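Local coordinates for protein CRISPR system Cmr subunit Cmr1-1 (Pyrococcus furiosus, PDB 4W8Z) that binds RNA and, together with Cmr6, caps the elongated type III-B Cmr ribonucleoprotein complex, which takes part in CRISPR immunity against mobile genetic elements, at residues G102-S107 with Q243-Y248; S282-G287 with I299-Q304; E13-T18 with K167-S172. All blocks are in the same frame, centred on the assembly; numbering follows the deposited sequence.

In the fold
Contact 3 opens first along the chain, on strand 8-16, closing on strand 166-172; the turn of contact 1 lies between these strands, but its helical partner comes after them, so contacts 1 and 3 cross. Contact 2 follows both. Contact 3 pairs two strands of the antiparallel sheet of the N-terminal RAMP part, and contact 2 belongs to the sheet of the Cmr1-like C-terminal part. Contact 1 bridges the two parts through helix 237-264. Its centre is about 17 Å from that of contact 2, and the two touch through F244, I104 and F286. Contact 3 lies about 25 and 23 Å, centre to centre, from contacts 1 and 2. The two RAMP-related parts thus pack together.

Contact 1 (G102-S107 with Q243-Y248); sequences GYIWFS and QFNNSY
N245 reaches from helix 237-264 to the turn at 103-106, and its OD1 takes two backbone N-H groups. Y103 N donates over 2.9 Å to N245 OD1 on a lone pair in the carbonyl plane, while I104 N, 3.1 Å from N245 OD1, comes in nearly along the C=O axis. A chi1 of -169° sets N245 CG anti to its backbone N, and chi2 of 68° turns the buried OD1 to the two consecutive peptides.

The tight side lies beside this grip. I104 CG2 packs at 3.7 Å from Y248 CB, while Y103 CB meets the edge of the Y248 ring, 3.7 Å from Y248 CD2. F244, one helical turn before Y248, touches I104 more loosely, and its ring stacks on F286 in the C-terminal sheet.

The looser side holds a water. N245 ND2 sits at the edge of the Y103 ring and donates to this water 3.3 Å away, which also receives a weak bond from G102 N. The end of the partly exposed Y103 leads away from residues 243-248, its side chain touching K249. A type I beta turn, with W105 as N-cap of helix 106-113, is thereby gripped by a helical asparagine, joining the two RAMP-related parts of Cmr1.

Contact 2 (S282-G287 with I299-Q304); sequences SPLWFG and IIKFFQ
W285 and I300 form the hydrogen-bonded pair of an antiparallel beta hairpin, strands 284-291 and 294-302, in the sheet of the Cmr1-like C-terminal part. Two backbone bonds close this pair: W285 N to I300 O (2.9 Å) and I300 N to W285 O (3.0 Å). A third, from F302 N to P283 O, continues the pairing toward the hairpin's open end. CA-H...O contacts such as L284 CA to I300 O accompany these bonds.

Apolar packing divides between the two faces. On the face of L284 and K301, L284 CG lies 3.6 Å from I299 CG2, and L284 CD1 rests against the aliphatic CG of K301, whose NZ is held by salt bridges to D326 and E229. On the opposite face, the W285 and I300 side chains lie side by side, with W285 CB 3.6 Å from I300 CG2, and those of I300 and F302 touch W45 of helix 38-54.

The aromatic interaction is an edge-to-face (T-shaped) pair of W285 and F302, with planes at 64° and centroids of the W285 six-membered ring and F302 ring 4.7 Å apart. F302 CE2 stands over the centre of the indole, 3.5 Å from W285 CE2.

Contact 3 (E13-T18 with K167-S172); sequences EIESIT and KIVRAS
E13 and R170 lie side by side, pointing the same way from neighbouring antiparallel strands, with a salt bridge between their ends. Outward from the backbone, E13 CB packs 3.7 Å from V169 CG2 and just as far from the carbonyl oxygen of R170. Beyond CG the chain is extended, which carries CD and the carboxylate up to the guanidinium. E13 OE2 is 3.2 Å from R170 NH1, and OE1 is nearly as close, in the guanidinium plane at its edge; the two flat groups stand almost perpendicular, at 87°. OE1 also forms a salt bridge to R128 on strand 126-133. R126 NH1 comes close to R170 NH1, a like-charge approach that the E13 carboxylate would probably ease.

Strands 8-16 and 166-172 belong to the four-stranded antiparallel sheet of the RAMP part, with the 2-3-1-4 strand order of the ferredoxin-like fold characteristic of RAMP proteins; 166-172 is an outermost strand within the chain. Their pairing contains a beta bulge: E13 N bonds to R170 O and E13 O receives V169 N, yet I14 already pairs with I168. Beyond the bulge, E15 N donates to K167 O over 2.8 Å and K167 N returns a bond to E15 O.

The bulge turns V169 toward the opposite strand, where its CG1 packs 3.4 Å from E15 OE1, whose salt bridge is to R126. I17 crosses K167 at about a right angle, with 3.7 Å between I17 CD1 and K167 CB. K167 NZ forms a salt bridge to E290 of strand 284-291.

Contact 1 (G102-S107 with Q243-Y248)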
loop_
_atom_site.group_PDB
_atom_site.type_symbol
_atom_site.label_atom_id
_atom_site.label_comp_id
_atom_site.label_asym_id
_atom_site.label_seq_id
_atom_site.Cartn_x
_atom_site.Cartn_y
_atom_site.Cartn_z
ATOM N N GLY A 102 10.840 -6.018 -15.050
ATOM C CA GLY A 102 11.450 -7.275 -14.657
ATOM C C GLY A 102 12.179 -7.317 -13.329
ATOM O O GLY A 102 12.455 -8.398 -12.807
ATOM N N TYR A 103 12.505 -6.158 -12.772
ATOM C CA TYR A 103 13.183 -6.136 -11.484
ATOM C C TYR A 103 12.205 -5.940 -10.328
ATOM O O TYR A 103 12.267 -6.668 -9.344
ATOM C CB TYR A 103 14.267 -5.060 -11.469
ATOM C CG TYR A 103 15.466 -5.424 -12.314
ATOM C CD1 TYR A 103 16.438 -6.296 -11.835
ATOM C CD2 TYR A 103 15.621 -4.905 -13.594
ATOM C CE1 TYR A 103 17.535 -6.636 -12.605
ATOM C CE2 TYR A 103 16.715 -5.241 -14.374
ATOM C CZ TYR A 103 17.670 -6.106 -13.874
ATOM O OH TYR A 103 18.760 -6.438 -14.650
ATOM N N ILE A 104 11.296 -4.980 -10.443
ATOM C CA ILE A 104 10.333 -4.766 -9.370
ATOM C C ILE A 104 9.390 -5.962 -9.237
ATOM O O ILE A 104 8.951 -6.280 -8.134
ATOM C CB ILE A 104 9.504 -3.469 -9.564
ATOM C CG1 ILE A 104 8.747 -3.472 -10.890
ATOM C CG2 ILE A 104 10.393 -2.235 -9.470
ATOM C CD1 ILE A 104 7.836 -2.271 -11.056
ATOM N N TRP A 105 9.090 -6.630 -10.349
ATOM C CA TRP A 105 8.190 -7.785 -10.325
ATOM C C TRP A 105 8.917 -9.091 -10.618
ATOM O O TRP A 105 8.301 -10.053 -11.080
ATOM C CB TRP A 105 7.052 -7.609 -11.327
ATOM C CG TRP A 105 6.145 -6.460 -11.019
ATOM C CD1 TRP A 105 6.211 -5.629 -9.940
ATOM C CD2 TRP A 105 5.032 -6.012 -11.802
ATOM N NE1 TRP A 105 5.213 -4.693 -10.003
ATOM C CE2 TRP A 105 4.477 -4.904 -11.138
ATOM C CE3 TRP A 105 4.457 -6.437 -13.001
ATOM C CZ2 TRP A 105 3.366 -4.218 -11.631
ATOM C CZ3 TRP A 105 3.356 -5.750 -13.490
ATOM C CH2 TRP A 105 2.823 -4.656 -12.805
ATOM N N PHE A 106 10.221 -9.111 -10.353
ATOM C CA PHE A 106 11.051 -10.298 -10.536
ATOM C C PHE A 106 10.390 -11.571 -10.011
ATOM O O PHE A 106 10.321 -12.575 -10.714
ATOM C CB PHE A 106 12.404 -10.091 -9.849
ATOM C CG PHE A 106 13.287 -11.305 -9.855
ATOM C CD1 PHE A 106 13.232 -12.226 -8.821
ATOM C CD2 PHE A 106 14.187 -11.519 -10.885
ATOM C CE1 PHE A 106 14.044 -13.345 -8.823
ATOM C CE2 PHE A 106 15.006 -12.636 -10.893
ATOM C CZ PHE A 106 14.932 -13.549 -9.859
ATOM N N SER A 107 9.905 -11.514 -8.774
ATOM C CA SER A 107 9.318 -12.676 -8.110
ATOM C C SER A 107 8.115 -13.238 -8.865
ATOM O O SER A 107 7.890 -14.445 -8.870
ATOM C CB SER A 107 8.910 -12.318 -6.675
ATOM O OG SER A 107 10.031 -12.294 -5.806
ATOM N N GLN A 243 9.384 3.567 -14.845
ATOM C CA GLN A 243 10.230 4.503 -14.110
ATOM C C GLN A 243 10.655 3.906 -12.773
ATOM O O GLN A 243 11.820 3.999 -12.383
ATOM C CB GLN A 243 9.510 5.837 -13.893
ATOM C CG GLN A 243 9.679 6.825 -15.039
ATOM C CD GLN A 243 11.106 7.339 -15.159
ATOM O OE1 GLN A 243 11.884 7.279 -14.202
ATOM N NE2 GLN A 243 11.456 7.846 -16.339
ATOM N N PHE A 244 9.699 3.292 -12.080
ATOM C CA PHE A 244 9.973 2.589 -10.835
ATOM C C PHE A 244 11.014 1.491 -11.043
ATOM O O PHE A 244 11.858 1.242 -10.184
ATOM C CB PHE A 244 8.686 1.986 -10.269
ATOM C CG PHE A 244 7.828 2.966 -9.514
ATOM C CD1 PHE A 244 8.368 3.756 -8.513
ATOM C CD2 PHE A 244 6.478 3.094 -9.805
ATOM C CE1 PHE A 244 7.579 4.652 -7.813
ATOM C CE2 PHE A 244 5.684 3.991 -9.114
ATOM C CZ PHE A 244 6.235 4.768 -8.115
ATOM N N ASN A 245 10.952 0.840 -12.199
ATOM C CA ASN A 245 11.815 -0.296 -12.467
ATOM C C ASN A 245 13.254 0.128 -12.737
ATOM O O ASN A 245 14.193 -0.520 -12.276
ATOM C CB ASN A 245 11.268 -1.104 -13.640
ATOM C CG ASN A 245 11.973 -2.431 -13.807
ATOM O OD1 ASN A 245 11.842 -3.323 -12.974
ATOM N ND2 ASN A 245 12.717 -2.573 -14.893
ATOM N N ASN A 246 13.426 1.210 -13.489
ATOM C CA ASN A 246 14.760 1.738 -13.744
ATOM C C ASN A 246 15.405 2.219 -12.454
ATOM O O ASN A 246 16.568 1.926 -12.183
ATOM C CB ASN A 246 14.715 2.875 -14.763
ATOM C CG ASN A 246 14.407 2.389 -16.168
ATOM O OD1 ASN A 246 14.516 1.195 -16.465
ATOM N ND2 ASN A 246 14.025 3.314 -17.043
ATOM N N SER A 247 14.633 2.947 -11.654
ATOM C CA SER A 247 15.100 3.440 -10.366
ATOM C C SER A 247 15.486 2.294 -9.441
ATOM O O SER A 247 16.537 2.329 -8.797
ATOM C CB SER A 247 14.030 4.304 -9.701
ATOM O OG SER A 247 13.764 5.465 -10.464
ATOM N N TYR A 248 14.633 1.274 -9.385
ATOM C CA TYR A 248 14.855 0.147 -8.487
ATOM C C TYR A 248 16.041 -0.708 -8.924
ATOM O O TYR A 248 16.702 -1.332 -8.095
ATOM C CB TYR A 248 13.598 -0.721 -8.383
ATOM C CG TYR A 248 13.825 -1.998 -7.610
ATOM C CD1 TYR A 248 13.913 -1.987 -6.223
ATOM C CD2 TYR A 248 13.978 -3.211 -8.268
ATOM C CE1 TYR A 248 14.135 -3.151 -5.511
ATOM C CE2 TYR A 248 14.201 -4.379 -7.567
ATOM C CZ TYR A 248 14.276 -4.346 -6.189
ATOM O OH TYR A 248 14.499 -5.519 -5.498
HETATM O O HOH W 1 13.436 -4.991 -16.966
#

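Contact 2 (S282-G287 with I299-Q304)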
loop_
_atom_site.group_PDB
_atom_site.type_symbol
_atom_site.label_atom_id
_atom_site.label_comp_id
_atom_site.label_asym_id
_atom_site.label_seq_id
_atom_site.Cartn_x
_atom_site.Cartn_y
_atom_site.Cartn_z
ATOM N N SER A 282 13.027 3.739 6.841
ATOM C CA SER A 282 11.652 3.310 7.047
ATOM C C SER A 282 11.077 2.620 5.816
ATOM O O SER A 282 11.581 2.813 4.709
ATOM C CB SER A 282 10.807 4.522 7.427
ATOM O OG SER A 282 11.471 5.293 8.416
ATOM N N PRO A 283 10.026 1.802 6.006
ATOM C CA PRO A 283 9.370 1.147 4.866
ATOM C C PRO A 283 8.901 2.135 3.797
ATOM O O PRO A 283 8.416 3.223 4.117
ATOM C CB PRO A 283 8.167 0.449 5.506
ATOM C CG PRO A 283 8.572 0.229 6.917
ATOM C CD PRO A 283 9.422 1.404 7.289
ATOM N N LEU A 284 9.053 1.751 2.535
ATOM C CA LEU A 284 8.542 2.545 1.424
ATOM C C LEU A 284 7.701 1.665 0.501
ATOM O O LEU A 284 8.143 0.607 0.065
ATOM C CB LEU A 284 9.696 3.198 0.655
ATOM C CG LEU A 284 9.369 4.207 -0.449
ATOM C CD1 LEU A 284 10.525 5.177 -0.622
ATOM C CD2 LEU A 284 9.074 3.511 -1.767
ATOM N N TRP A 285 6.480 2.106 0.219
ATOM C CA TRP A 285 5.622 1.405 -0.730
ATOM C C TRP A 285 5.463 2.272 -1.957
ATOM O O TRP A 285 5.519 3.494 -1.859
ATOM C CB TRP A 285 4.243 1.105 -0.142
ATOM C CG TRP A 285 4.236 0.322 1.130
ATOM C CD1 TRP A 285 5.313 -0.180 1.802
ATOM C CD2 TRP A 285 3.081 -0.048 1.889
ATOM N NE1 TRP A 285 4.896 -0.838 2.934
ATOM C CE2 TRP A 285 3.530 -0.769 3.010
ATOM C CE3 TRP A 285 1.711 0.171 1.734
ATOM C CZ2 TRP A 285 2.658 -1.277 3.967
ATOM C CZ3 TRP A 285 0.845 -0.337 2.684
ATOM C CH2 TRP A 285 1.322 -1.055 3.784
ATOM N N PHE A 286 5.263 1.659 -3.115
ATOM C CA PHE A 286 4.885 2.452 -4.273
ATOM C C PHE A 286 3.838 1.755 -5.126
ATOM O O PHE A 286 3.631 0.541 -5.026
ATOM C CB PHE A 286 6.111 2.827 -5.118
ATOM C CG PHE A 286 6.898 1.655 -5.638
ATOM C CD1 PHE A 286 6.578 1.064 -6.853
ATOM C CD2 PHE A 286 7.989 1.175 -4.936
ATOM C CE1 PHE A 286 7.317 0.000 -7.339
ATOM C CE2 PHE A 286 8.733 0.113 -5.418
ATOM C CZ PHE A 286 8.396 -0.478 -6.620
ATOM N N GLY A 287 3.167 2.551 -5.950
ATOM C CA GLY A 287 2.093 2.078 -6.798
ATOM C C GLY A 287 1.662 3.206 -7.711
ATOM O O GLY A 287 2.408 4.163 -7.908
ATOM N N ILE A 299 4.138 7.234 -3.869
ATOM C CA ILE A 299 5.075 6.720 -2.877
ATOM C C ILE A 299 4.593 7.042 -1.470
ATOM O O ILE A 299 4.212 8.176 -1.187
ATOM C CB ILE A 299 6.482 7.313 -3.075
ATOM C CG1 ILE A 299 7.028 6.931 -4.446
ATOM C CG2 ILE A 299 7.428 6.840 -1.986
ATOM C CD1 ILE A 299 7.514 8.111 -5.237
ATOM N N ILE A 300 4.595 6.052 -0.585
ATOM C CA ILE A 300 4.293 6.326 0.811
ATOM C C ILE A 300 5.404 5.783 1.719
ATOM O O ILE A 300 5.905 4.676 1.519
ATOM C CB ILE A 300 2.910 5.746 1.222
ATOM C CG1 ILE A 300 2.601 6.082 2.687
ATOM C CG2 ILE A 300 2.846 4.250 0.979
ATOM C CD1 ILE A 300 1.137 5.959 3.051
ATOM N N LYS A 301 5.804 6.594 2.697
ATOM C CA LYS A 301 6.858 6.227 3.646
ATOM C C LYS A 301 6.339 6.232 5.088
ATOM O O LYS A 301 5.811 7.239 5.550
ATOM C CB LYS A 301 8.046 7.183 3.508
ATOM C CG LYS A 301 8.903 6.920 2.282
ATOM C CD LYS A 301 9.888 8.046 2.008
ATOM C CE LYS A 301 9.189 9.240 1.390
ATOM N NZ LYS A 301 10.152 10.270 0.901
ATOM N N PHE A 302 6.489 5.110 5.792
ATOM C CA PHE A 302 5.942 4.970 7.146
ATOM C C PHE A 302 6.987 5.124 8.249
ATOM O O PHE A 302 7.914 4.324 8.339
ATOM C CB PHE A 302 5.268 3.606 7.311
ATOM C CG PHE A 302 4.078 3.403 6.430
ATOM C CD1 PHE A 302 2.858 3.972 6.753
ATOM C CD2 PHE A 302 4.170 2.625 5.286
ATOM C CE1 PHE A 302 1.757 3.783 5.948
ATOM C CE2 PHE A 302 3.072 2.429 4.476
ATOM C CZ PHE A 302 1.862 3.007 4.806
ATOM N N PHE A 303 6.820 6.122 9.112
ATOM C CA PHE A 303 7.774 6.342 10.197
ATOM C C PHE A 303 7.191 5.913 11.540
ATOM O O PHE A 303 6.152 6.421 11.952
ATOM C CB PHE A 303 8.197 7.815 10.252
ATOM C CG PHE A 303 8.712 8.352 8.939
ATOM C CD1 PHE A 303 9.920 7.911 8.422
ATOM C CD2 PHE A 303 7.994 9.305 8.229
ATOM C CE1 PHE A 303 10.398 8.399 7.221
ATOM C CE2 PHE A 303 8.470 9.799 7.027
ATOM C CZ PHE A 303 9.673 9.345 6.524
ATOM N N GLN A 304 7.851 4.972 12.214
ATOM C CA GLN A 304 7.425 4.548 13.549
ATOM C C GLN A 304 8.614 4.215 14.455
ATOM O O GLN A 304 9.765 4.406 14.070
ATOM C CB GLN A 304 6.483 3.343 13.461
ATOM C CG GLN A 304 7.168 2.016 13.173
ATOM C CD GLN A 304 6.940 1.541 11.757
ATOM O OE1 GLN A 304 7.490 2.098 10.807
ATOM N NE2 GLN A 304 6.125 0.503 11.606
#

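Contact 3 (E13-T18 with K167-S172)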
loop_
_atom_site.group_PDB
_atom_site.type_symbol
_atom_site.label_atom_id
_atom_site.label_comp_id
_atom_site.label_asym_id
_atom_site.label_seq_id
_atom_site.Cartn_x
_atom_site.Cartn_y
_atom_site.Cartn_z
ATOM N N GLU A 13 -17.651 -0.267 -6.705
ATOM C CA GLU A 13 -16.958 -1.026 -7.735
ATOM C C GLU A 13 -15.549 -0.474 -7.879
ATOM O O GLU A 13 -15.369 0.697 -8.217
ATOM C CB GLU A 13 -17.689 -0.961 -9.077
ATOM C CG GLU A 13 -18.582 -2.152 -9.361
ATOM C CD GLU A 13 -18.875 -2.317 -10.843
ATOM O OE1 GLU A 13 -20.042 -2.599 -11.198
ATOM O OE2 GLU A 13 -17.930 -2.171 -11.651
ATOM N N ILE A 14 -14.548 -1.302 -7.600
ATOM C CA ILE A 14 -13.169 -0.874 -7.793
ATOM C C ILE A 14 -12.565 -1.578 -9.001
ATOM O O ILE A 14 -12.999 -2.661 -9.387
ATOM C CB ILE A 14 -12.300 -1.128 -6.541
ATOM C CG1 ILE A 14 -11.919 -2.604 -6.426
ATOM C CG2 ILE A 14 -13.019 -0.643 -5.292
ATOM C CD1 ILE A 14 -10.995 -2.909 -5.259
ATOM N N GLU A 15 -11.579 -0.938 -9.615
ATOM C CA GLU A 15 -10.949 -1.466 -10.811
ATOM C C GLU A 15 -9.432 -1.452 -10.649
ATOM O O GLU A 15 -8.871 -0.521 -10.064
ATOM C CB GLU A 15 -11.373 -0.653 -12.036
ATOM C CG GLU A 15 -10.684 -1.046 -13.329
ATOM C CD GLU A 15 -11.112 -0.189 -14.509
ATOM O OE1 GLU A 15 -12.334 -0.039 -14.730
ATOM O OE2 GLU A 15 -10.225 0.343 -15.211
ATOM N N SER A 16 -8.773 -2.489 -11.156
ATOM C CA SER A 16 -7.319 -2.559 -11.121
ATOM C C SER A 16 -6.691 -1.577 -12.109
ATOM O O SER A 16 -7.042 -1.550 -13.290
ATOM C CB SER A 16 -6.841 -3.981 -11.423
ATOM O OG SER A 16 -7.339 -4.898 -10.466
ATOM N N ILE A 17 -5.766 -0.763 -11.614
ATOM C CA ILE A 17 -4.981 0.114 -12.471
ATOM C C ILE A 17 -3.738 -0.629 -12.949
ATOM O O ILE A 17 -3.328 -0.502 -14.105
ATOM C CB ILE A 17 -4.579 1.399 -11.738
ATOM C CG1 ILE A 17 -5.807 2.282 -11.515
ATOM C CG2 ILE A 17 -3.507 2.149 -12.507
ATOM C CD1 ILE A 17 -5.576 3.403 -10.527
ATOM N N THR A 18 -3.147 -1.414 -12.055
ATOM C CA THR A 18 -1.995 -2.238 -12.394
ATOM C C THR A 18 -2.336 -3.717 -12.250
ATOM O O THR A 18 -3.349 -4.066 -11.640
ATOM C CB THR A 18 -0.779 -1.912 -11.505
ATOM O OG1 THR A 18 -1.160 -1.974 -10.123
ATOM C CG2 THR A 18 -0.240 -0.526 -11.817
ATOM N N LYS A 167 -8.644 1.805 -8.295
ATOM C CA LYS A 167 -9.417 3.041 -8.345
ATOM C C LYS A 167 -10.897 2.705 -8.223
ATOM O O LYS A 167 -11.308 1.581 -8.509
ATOM C CB LYS A 167 -9.142 3.815 -9.637
ATOM C CG LYS A 167 -9.876 3.296 -10.863
ATOM C CD LYS A 167 -9.341 3.961 -12.113
ATOM C CE LYS A 167 -10.431 4.174 -13.138
ATOM N NZ LYS A 167 -9.975 5.102 -14.216
ATOM N N ILE A 168 -11.689 3.673 -7.777
ATOM C CA ILE A 168 -13.135 3.497 -7.689
ATOM C C ILE A 168 -13.795 3.984 -8.971
ATOM O O ILE A 168 -13.696 5.162 -9.308
ATOM C CB ILE A 168 -13.725 4.256 -6.486
ATOM C CG1 ILE A 168 -13.166 3.694 -5.178
ATOM C CG2 ILE A 168 -15.239 4.180 -6.497
ATOM C CD1 ILE A 168 -13.588 4.471 -3.952
ATOM N N VAL A 169 -14.457 3.088 -9.695
ATOM C CA VAL A 169 -15.113 3.483 -10.936
ATOM C C VAL A 169 -16.528 3.996 -10.678
ATOM O O VAL A 169 -16.948 4.987 -11.270
ATOM C CB VAL A 169 -15.158 2.328 -11.965
ATOM C CG1 VAL A 169 -13.822 2.202 -12.673
ATOM C CG2 VAL A 169 -15.538 1.018 -11.302
ATOM N N ARG A 170 -17.263 3.331 -9.794
ATOM C CA ARG A 170 -18.569 3.835 -9.393
ATOM C C ARG A 170 -18.947 3.326 -8.013
ATOM O O ARG A 170 -18.480 2.271 -7.574
ATOM C CB ARG A 170 -19.645 3.448 -10.405
ATOM C CG ARG A 170 -20.039 1.985 -10.383
ATOM C CD ARG A 170 -21.109 1.710 -11.426
ATOM N NE ARG A 170 -20.643 2.065 -12.761
ATOM C CZ ARG A 170 -20.021 1.220 -13.575
ATOM N NH1 ARG A 170 -19.806 -0.030 -13.189
ATOM N NH2 ARG A 170 -19.622 1.622 -14.773
ATOM N N ALA A 171 -19.796 4.087 -7.334
ATOM C CA ALA A 171 -20.169 3.780 -5.965
ATOM C C ALA A 171 -21.496 4.419 -5.586
ATOM O O ALA A 171 -21.991 5.314 -6.273
ATOM C CB ALA A 171 -19.079 4.238 -5.012
ATOM N N SER A 172 -22.070 3.930 -4.492
ATOM C CA SER A 172 -23.191 4.582 -3.832
ATOM C C SER A 172 -22.858 4.658 -2.352
ATOM O O SER A 172 -23.038 3.688 -1.614
ATOM C CB SER A 172 -24.498 3.827 -4.058
ATOM O OG SER A 172 -25.556 4.411 -3.313
#